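Local coordinates for pesticidal crystal protein Cry4Aa (Bacillus thuringiensis, PDB 2C9K), which promotes colloid-osmotic lysis of insect midgut epithelial cells after binding to them, as a mosquito-larvicidal, pore-forming delta-endotoxin, at residues Y264-F269 against V450-W455; E283-R288 against K438-P443. One frame throughout, in Å; residues are numbered along the deposited sequence.

Contact 1: residues Y264-F269 against V450-W455; sequences YQVLNF and VYTFAW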
loop_
_atom_site.group_PDB
_atom_site.type_symbol
_atom_site.label_atom_id
_atom_site.label_comp_id
_atom_site.label_asym_id
_atom_site.label_seq_id
_atom_site.Cartn_x
_atom_site.Cartn_y
_atom_site.Cartn_z
ATOM N N TYR A 264 3.969 -6.051 -7.356
ATOM C CA TYR A 264 4.241 -7.263 -8.124
ATOM C C TYR A 264 5.574 -7.932 -7.844
ATOM O O TYR A 264 6.565 -7.276 -7.524
ATOM C CB TYR A 264 4.187 -6.952 -9.632
ATOM C CG TYR A 264 3.006 -6.114 -10.090
ATOM C CD1 TYR A 264 2.941 -4.757 -9.811
ATOM C CD2 TYR A 264 1.956 -6.685 -10.813
ATOM C CE1 TYR A 264 1.869 -3.984 -10.237
ATOM C CE2 TYR A 264 0.879 -5.923 -11.244
ATOM C CZ TYR A 264 0.838 -4.570 -10.953
ATOM O OH TYR A 264 -0.232 -3.798 -11.370
ATOM N N GLN A 265 5.580 -9.253 -7.985
ATOM C CA GLN A 265 6.780 -10.059 -7.815
ATOM C C GLN A 265 6.872 -10.753 -9.176
ATOM O O GLN A 265 5.842 -11.098 -9.758
ATOM C CB GLN A 265 6.591 -11.068 -6.674
ATOM C CG GLN A 265 6.391 -10.419 -5.300
ATOM C CD GLN A 265 6.207 -11.432 -4.165
ATOM O OE1 GLN A 265 5.555 -12.463 -4.333
ATOM N NE2 GLN A 265 6.763 -11.125 -2.998
ATOM N N VAL A 266 8.075 -10.951 -9.709
ATOM C CA VAL A 266 8.166 -11.570 -11.031
ATOM C C VAL A 266 8.913 -12.903 -11.145
ATOM O O VAL A 266 9.780 -13.229 -10.336
ATOM C CB VAL A 266 8.720 -10.535 -12.069
ATOM C CG1 VAL A 266 9.230 -9.301 -11.347
ATOM C CG2 VAL A 266 9.802 -11.156 -12.932
ATOM N N LEU A 267 8.546 -13.672 -12.167
ATOM C CA LEU A 267 9.139 -14.976 -12.419
ATOM C C LEU A 267 9.680 -15.066 -13.841
ATOM O O LEU A 267 9.041 -14.586 -14.788
ATOM C CB LEU A 267 8.091 -16.077 -12.199
ATOM C CG LEU A 267 8.384 -17.493 -12.719
ATOM C CD1 LEU A 267 9.577 -18.107 -11.992
ATOM C CD2 LEU A 267 7.149 -18.353 -12.533
ATOM N N ASN A 268 10.857 -15.689 -13.965
ATOM C CA ASN A 268 11.558 -15.912 -15.233
ATOM C C ASN A 268 12.099 -14.675 -15.927
ATOM O O ASN A 268 12.246 -14.654 -17.148
ATOM C CB ASN A 268 10.678 -16.681 -16.216
ATOM C CG ASN A 268 10.476 -18.120 -15.807
ATOM O OD1 ASN A 268 11.303 -18.707 -15.095
ATOM N ND2 ASN A 268 9.383 -18.708 -16.266
ATOM N N PHE A 269 12.411 -13.649 -15.147
ATOM C CA PHE A 269 12.935 -12.420 -15.705
ATOM C C PHE A 269 14.311 -12.611 -16.335
ATOM O O PHE A 269 14.540 -12.266 -17.496
ATOM C CB PHE A 269 13.054 -11.356 -14.622
ATOM C CG PHE A 269 13.739 -10.114 -15.094
ATOM C CD1 PHE A 269 13.074 -9.212 -15.920
ATOM C CD2 PHE A 269 15.073 -9.880 -14.782
ATOM C CE1 PHE A 269 13.735 -8.093 -16.434
ATOM C CE2 PHE A 269 15.738 -8.766 -15.290
ATOM C CZ PHE A 269 15.069 -7.873 -16.118
ATOM N N VAL A 450 7.414 -14.619 -19.049
ATOM C CA VAL A 450 7.688 -14.018 -17.740
ATOM C C VAL A 450 6.365 -13.703 -17.042
ATOM O O VAL A 450 5.472 -13.089 -17.635
ATOM C CB VAL A 450 8.483 -12.700 -17.872
ATOM C CG1 VAL A 450 8.572 -12.017 -16.532
ATOM C CG2 VAL A 450 9.873 -12.979 -18.386
ATOM N N TYR A 451 6.234 -14.116 -15.786
ATOM C CA TYR A 451 5.002 -13.856 -15.053
ATOM C C TYR A 451 5.220 -12.834 -13.950
ATOM O O TYR A 451 6.349 -12.571 -13.536
ATOM C CB TYR A 451 4.463 -15.133 -14.394
ATOM C CG TYR A 451 4.211 -16.315 -15.310
ATOM C CD1 TYR A 451 5.256 -17.144 -15.725
ATOM C CD2 TYR A 451 2.920 -16.634 -15.721
ATOM C CE1 TYR A 451 5.016 -18.264 -16.521
ATOM C CE2 TYR A 451 2.670 -17.742 -16.512
ATOM C CZ TYR A 451 3.717 -18.557 -16.910
ATOM O OH TYR A 451 3.458 -19.670 -17.684
ATOM N N THR A 452 4.123 -12.262 -13.479
ATOM C CA THR A 452 4.158 -11.322 -12.377
ATOM C C THR A 452 2.951 -11.673 -11.532
ATOM O O THR A 452 1.880 -11.981 -12.058
ATOM C CB THR A 452 4.024 -9.869 -12.832
ATOM O OG1 THR A 452 2.969 -9.771 -13.787
ATOM C CG2 THR A 452 5.317 -9.373 -13.439
ATOM N N PHE A 453 3.130 -11.654 -10.222
ATOM C CA PHE A 453 2.046 -11.964 -9.310
ATOM C C PHE A 453 1.671 -10.682 -8.586
ATOM O O PHE A 453 2.494 -10.085 -7.902
ATOM C CB PHE A 453 2.490 -13.056 -8.333
ATOM C CG PHE A 453 2.857 -14.357 -9.011
ATOM C CD1 PHE A 453 4.066 -14.491 -9.691
ATOM C CD2 PHE A 453 1.958 -15.426 -9.030
ATOM C CE1 PHE A 453 4.372 -15.662 -10.385
ATOM C CE2 PHE A 453 2.257 -16.600 -9.721
ATOM C CZ PHE A 453 3.463 -16.716 -10.400
ATOM N N ALA A 454 0.431 -10.247 -8.782
ATOM C CA ALA A 454 -0.077 -9.026 -8.169
ATOM C C ALA A 454 -0.524 -9.303 -6.743
ATOM O O ALA A 454 -1.111 -10.342 -6.464
ATOM C CB ALA A 454 -1.241 -8.493 -8.977
ATOM N N TRP A 455 -0.249 -8.364 -5.849
ATOM C CA TRP A 455 -0.614 -8.506 -4.453
ATOM C C TRP A 455 -1.226 -7.226 -3.914
ATOM O O TRP A 455 -0.667 -6.153 -4.083
ATOM C CB TRP A 455 0.623 -8.856 -3.616
ATOM C CG TRP A 455 1.290 -10.138 -4.013
ATOM C CD1 TRP A 455 2.328 -10.288 -4.878
ATOM C CD2 TRP A 455 0.927 -11.458 -3.583
ATOM N NE1 TRP A 455 2.636 -11.620 -5.019
ATOM C CE2 TRP A 455 1.790 -12.359 -4.236
ATOM C CE3 TRP A 455 -0.045 -11.964 -2.709
ATOM C CZ2 TRP A 455 1.713 -13.739 -4.044
ATOM C CZ3 TRP A 455 -0.119 -13.338 -2.518
ATOM C CH2 TRP A 455 0.754 -14.207 -3.182
#

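Contact 2: residues E283-R288 against K438-P443; sequences EDSLTR and KSLSIP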
loop_
_atom_site.group_PDB
_atom_site.type_symbol
_atom_site.label_atom_id
_atom_site.label_comp_id
_atom_site.label_asym_id
_atom_site.label_seq_id
_atom_site.Cartn_x
_atom_site.Cartn_y
_atom_site.Cartn_z
ATOM N N GLU A 283 6.685 -2.725 -18.616
ATOM C CA GLU A 283 5.768 -2.155 -17.639
ATOM C C GLU A 283 4.323 -2.314 -18.104
ATOM O O GLU A 283 3.464 -2.776 -17.355
ATOM C CB GLU A 283 6.066 -0.669 -17.436
ATOM C CG GLU A 283 5.167 -0.001 -16.417
ATOM C CD GLU A 283 5.451 -0.454 -15.007
ATOM O OE1 GLU A 283 6.087 -1.514 -14.835
ATOM O OE2 GLU A 283 5.028 0.249 -14.069
ATOM N N ASP A 284 4.061 -1.925 -19.345
ATOM C CA ASP A 284 2.722 -2.030 -19.895
ATOM C C ASP A 284 2.189 -3.446 -19.855
ATOM O O ASP A 284 1.032 -3.665 -19.487
ATOM C CB ASP A 284 2.678 -1.546 -21.344
ATOM C CG ASP A 284 2.761 -0.046 -21.462
ATOM O OD1 ASP A 284 2.652 0.643 -20.423
ATOM O OD2 ASP A 284 2.929 0.441 -22.603
ATOM N N SER A 285 3.019 -4.414 -20.222
ATOM C CA SER A 285 2.546 -5.786 -20.260
ATOM C C SER A 285 2.706 -6.639 -19.018
ATOM O O SER A 285 2.205 -7.754 -18.990
ATOM C CB SER A 285 3.161 -6.519 -21.458
ATOM O OG SER A 285 4.567 -6.572 -21.361
ATOM N N LEU A 286 3.389 -6.148 -17.991
ATOM C CA LEU A 286 3.546 -6.957 -16.783
ATOM C C LEU A 286 2.794 -6.429 -15.562
ATOM O O LEU A 286 2.699 -7.114 -14.548
ATOM C CB LEU A 286 5.034 -7.134 -16.450
ATOM C CG LEU A 286 5.794 -8.140 -17.330
ATOM C CD1 LEU A 286 7.302 -7.942 -17.211
ATOM C CD2 LEU A 286 5.401 -9.550 -16.919
ATOM N N THR A 287 2.256 -5.218 -15.655
ATOM C CA THR A 287 1.522 -4.635 -14.537
ATOM C C THR A 287 0.119 -4.239 -14.987
ATOM O O THR A 287 -0.200 -4.358 -16.162
ATOM C CB THR A 287 2.270 -3.413 -13.959
ATOM O OG1 THR A 287 2.501 -2.445 -14.991
ATOM C CG2 THR A 287 3.606 -3.851 -13.370
ATOM N N ARG A 288 -0.724 -3.775 -14.072
ATOM C CA ARG A 288 -2.082 -3.411 -14.456
ATOM C C ARG A 288 -2.311 -1.914 -14.452
ATOM O O ARG A 288 -1.865 -1.218 -13.545
ATOM C CB ARG A 288 -3.097 -4.090 -13.524
ATOM C CG ARG A 288 -3.041 -5.611 -13.567
ATOM C CD ARG A 288 -3.867 -6.255 -12.470
ATOM N NE ARG A 288 -5.298 -6.025 -12.627
ATOM C CZ ARG A 288 -6.187 -6.203 -11.655
ATOM N NH1 ARG A 288 -5.798 -6.614 -10.460
ATOM N NH2 ARG A 288 -7.467 -5.947 -11.870
ATOM N N LYS A 438 -0.387 -11.731 -14.422
ATOM C CA LYS A 438 -0.209 -11.345 -15.822
ATOM C C LYS A 438 0.963 -12.111 -16.395
ATOM O O LYS A 438 1.726 -12.729 -15.658
ATOM C CB LYS A 438 0.060 -9.838 -15.961
ATOM C CG LYS A 438 -1.191 -8.999 -16.117
ATOM C CD LYS A 438 -0.900 -7.516 -16.076
ATOM C CE LYS A 438 -0.157 -7.038 -17.314
ATOM N NZ LYS A 438 -1.004 -6.934 -18.530
ATOM N N SER A 439 1.124 -12.051 -17.710
ATOM C CA SER A 439 2.212 -12.765 -18.351
ATOM C C SER A 439 2.643 -12.086 -19.650
ATOM O O SER A 439 1.802 -11.598 -20.408
ATOM C CB SER A 439 1.759 -14.194 -18.638
ATOM O OG SER A 439 2.849 -15.090 -18.664
ATOM N N LEU A 440 3.954 -12.035 -19.888
ATOM C CA LEU A 440 4.504 -11.458 -21.113
ATOM C C LEU A 440 5.096 -12.610 -21.912
ATOM O O LEU A 440 5.963 -13.333 -21.427
ATOM C CB LEU A 440 5.596 -10.426 -20.804
ATOM C CG LEU A 440 6.562 -9.985 -21.926
ATOM C CD1 LEU A 440 5.802 -9.609 -23.184
ATOM C CD2 LEU A 440 7.392 -8.796 -21.447
ATOM N N SER A 441 4.604 -12.796 -23.130
ATOM C CA SER A 441 5.084 -13.864 -23.997
ATOM C C SER A 441 4.668 -13.583 -25.423
ATOM O O SER A 441 3.527 -13.202 -25.694
ATOM C CB SER A 441 4.494 -15.206 -23.580
ATOM O OG SER A 441 3.128 -15.262 -23.934
ATOM N N ILE A 442 5.606 -13.771 -26.334
ATOM C CA ILE A 442 5.364 -13.557 -27.745
ATOM C C ILE A 442 5.595 -14.926 -28.367
ATOM O O ILE A 442 6.706 -15.241 -28.793
ATOM C CB ILE A 442 6.362 -12.538 -28.291
ATOM C CG1 ILE A 442 6.325 -11.287 -27.409
ATOM C CG2 ILE A 442 6.031 -12.199 -29.722
ATOM C CD1 ILE A 442 7.399 -10.290 -27.707
ATOM N N PRO A 443 4.549 -15.771 -28.397
ATOM C CA PRO A 443 4.622 -17.128 -28.957
ATOM C C PRO A 443 5.167 -17.160 -30.375
ATOM O O PRO A 443 5.972 -18.017 -30.725
ATOM C CB PRO A 443 3.175 -17.609 -28.886
ATOM C CG PRO A 443 2.649 -16.893 -27.685
ATOM C CD PRO A 443 3.197 -15.496 -27.881
HETATM O O HOH W 1 0.704 -8.750 -21.254
#

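Contact 1: residues Y264-F269 against V450-W455
Strand segments 264-267 and 450-455 run antiparallel, their axes 4.4 Å apart at the closest, with 158° between their N-to-C directions. Gln-265 with Phe-453 and Leu-267 with Tyr-451 are the hydrogen-bonded pairs. In the first, Phe-453 N reaches Gln-265 O at 2.8 Å, and Gln-265 N returns a longer bond to Phe-453 O; in the second, Leu-267 N meets Tyr-451 O at 2.8 Å and Tyr-451 N meets Leu-267 O. Val-266 with Thr-452 and Tyr-264 with Ala-454 are the non-hydrogen-bonded pairs between and beside them.

On the face that carries Tyr-264, Val-266, Thr-452 and Ala-454, CE2 of the Tyr-264 ring lies 4.0 Å from Ala-454 CB. Val-266 CB packs against Thr-452 CG2 at 3.8 Å, while its CG2 meets Val-450 CG1. The other face holds Leu-267, Tyr-451, Phe-453 and Gln-265. Leu-267 and Tyr-451 lie side by side and point the same way, with CD2 of the leucine 3.9 Å from CD1 of the tyrosine. Leu-267 CB approaches the Phe-453 ring at its edge, near CE1. Beyond CG the Gln-265 chain is extended (chi2 -180°), carrying its amide to the indole of Trp-455. The amide and indole planes are turned 73° apart, and OE1 of Gln-265 lies 3.1 Å from Trp-455 NE1 and accepts a hydrogen bond from Gly-408 N.

Phe-453 stacks on Phe-407, and Leu-267 touches strands 353-362 and 402-407, so this face turns toward another sheet, while Val-266 packs on helix 222-240 of the N-terminal helical domain. Such a three-stranded antiparallel sheet, backed by other sheets within and by the helical domain outside, belongs to the beta-prism fold of the middle domain in three-domain Cry toxins.

Contact 2: residues E283-R288 against K438-P443
The carbonyl oxygen of Glu-283 is gripped twice by Thr-287, the residue that the Lys-438 chain meets from the other segment. Thr-287 OG1 donates to Glu-283 O at 2.6 Å and Thr-287 N to the same oxygen at 3.2 Å, from opposite faces of the carbonyl plane, at the point where the helix gives way to loop.

The Lys-438 chain supplies the largest share of the contact. It is bent at its far end (chi3 70°, placing CE), and CE comes up against the carbonyl oxygens of both Ser-285 and Thr-287. NZ is 3.3 Å from Ser-285 O at an angle too poor for a hydrogen bond, though the nearby carbonyls at the helix end would probably still favour its positive charge. A water donates to Ser-285 O at 2.9 Å and to Ser-439 O, bridging the two backbones. Arg-288 CG lies 3.8 Å from Lys-438 CD where the two chains cross, and the arginine continues to a salt bridge with Glu-262.

On the apolar side, Leu-286 and Leu-440 cross at about a right angle, with Leu-286 CD2 4.0 Å from Leu-440 CB. Both methyls of Leu-440 also border Ser-285 OG, which is hydrogen-bonded to Tyr-281 O.

The last turn of helix 279-286 thus rests on strand 432-440, an outermost strand of its three-stranded sheet, while Leu-286 also touches Val-450 of the adjoining strand and Trp-222 of helix 222-240.

Contacts 1 and 2, with centres about 9 Å apart, both reach one antiparallel sheet, whose strand order is 262-267, 450-457, 432-440. Contact 1 joins the first two strands; contact 2 sets the end of helix 279-286 on the third. Two polar bonds tie them together: Tyr-264 OH to Arg-288 N at 2.7 Å, and Thr-452 OG1 to Leu-286 O at 2.8 Å. Side chains from both paired strands therefore hold the backbone where the helix ends. Along the chain, contact 2 is nested within the loop that contact 1 closes. A bound methylpentanediol, probably from the crystallisation liquor, lies about 4 Å from the side chain of Lys-438.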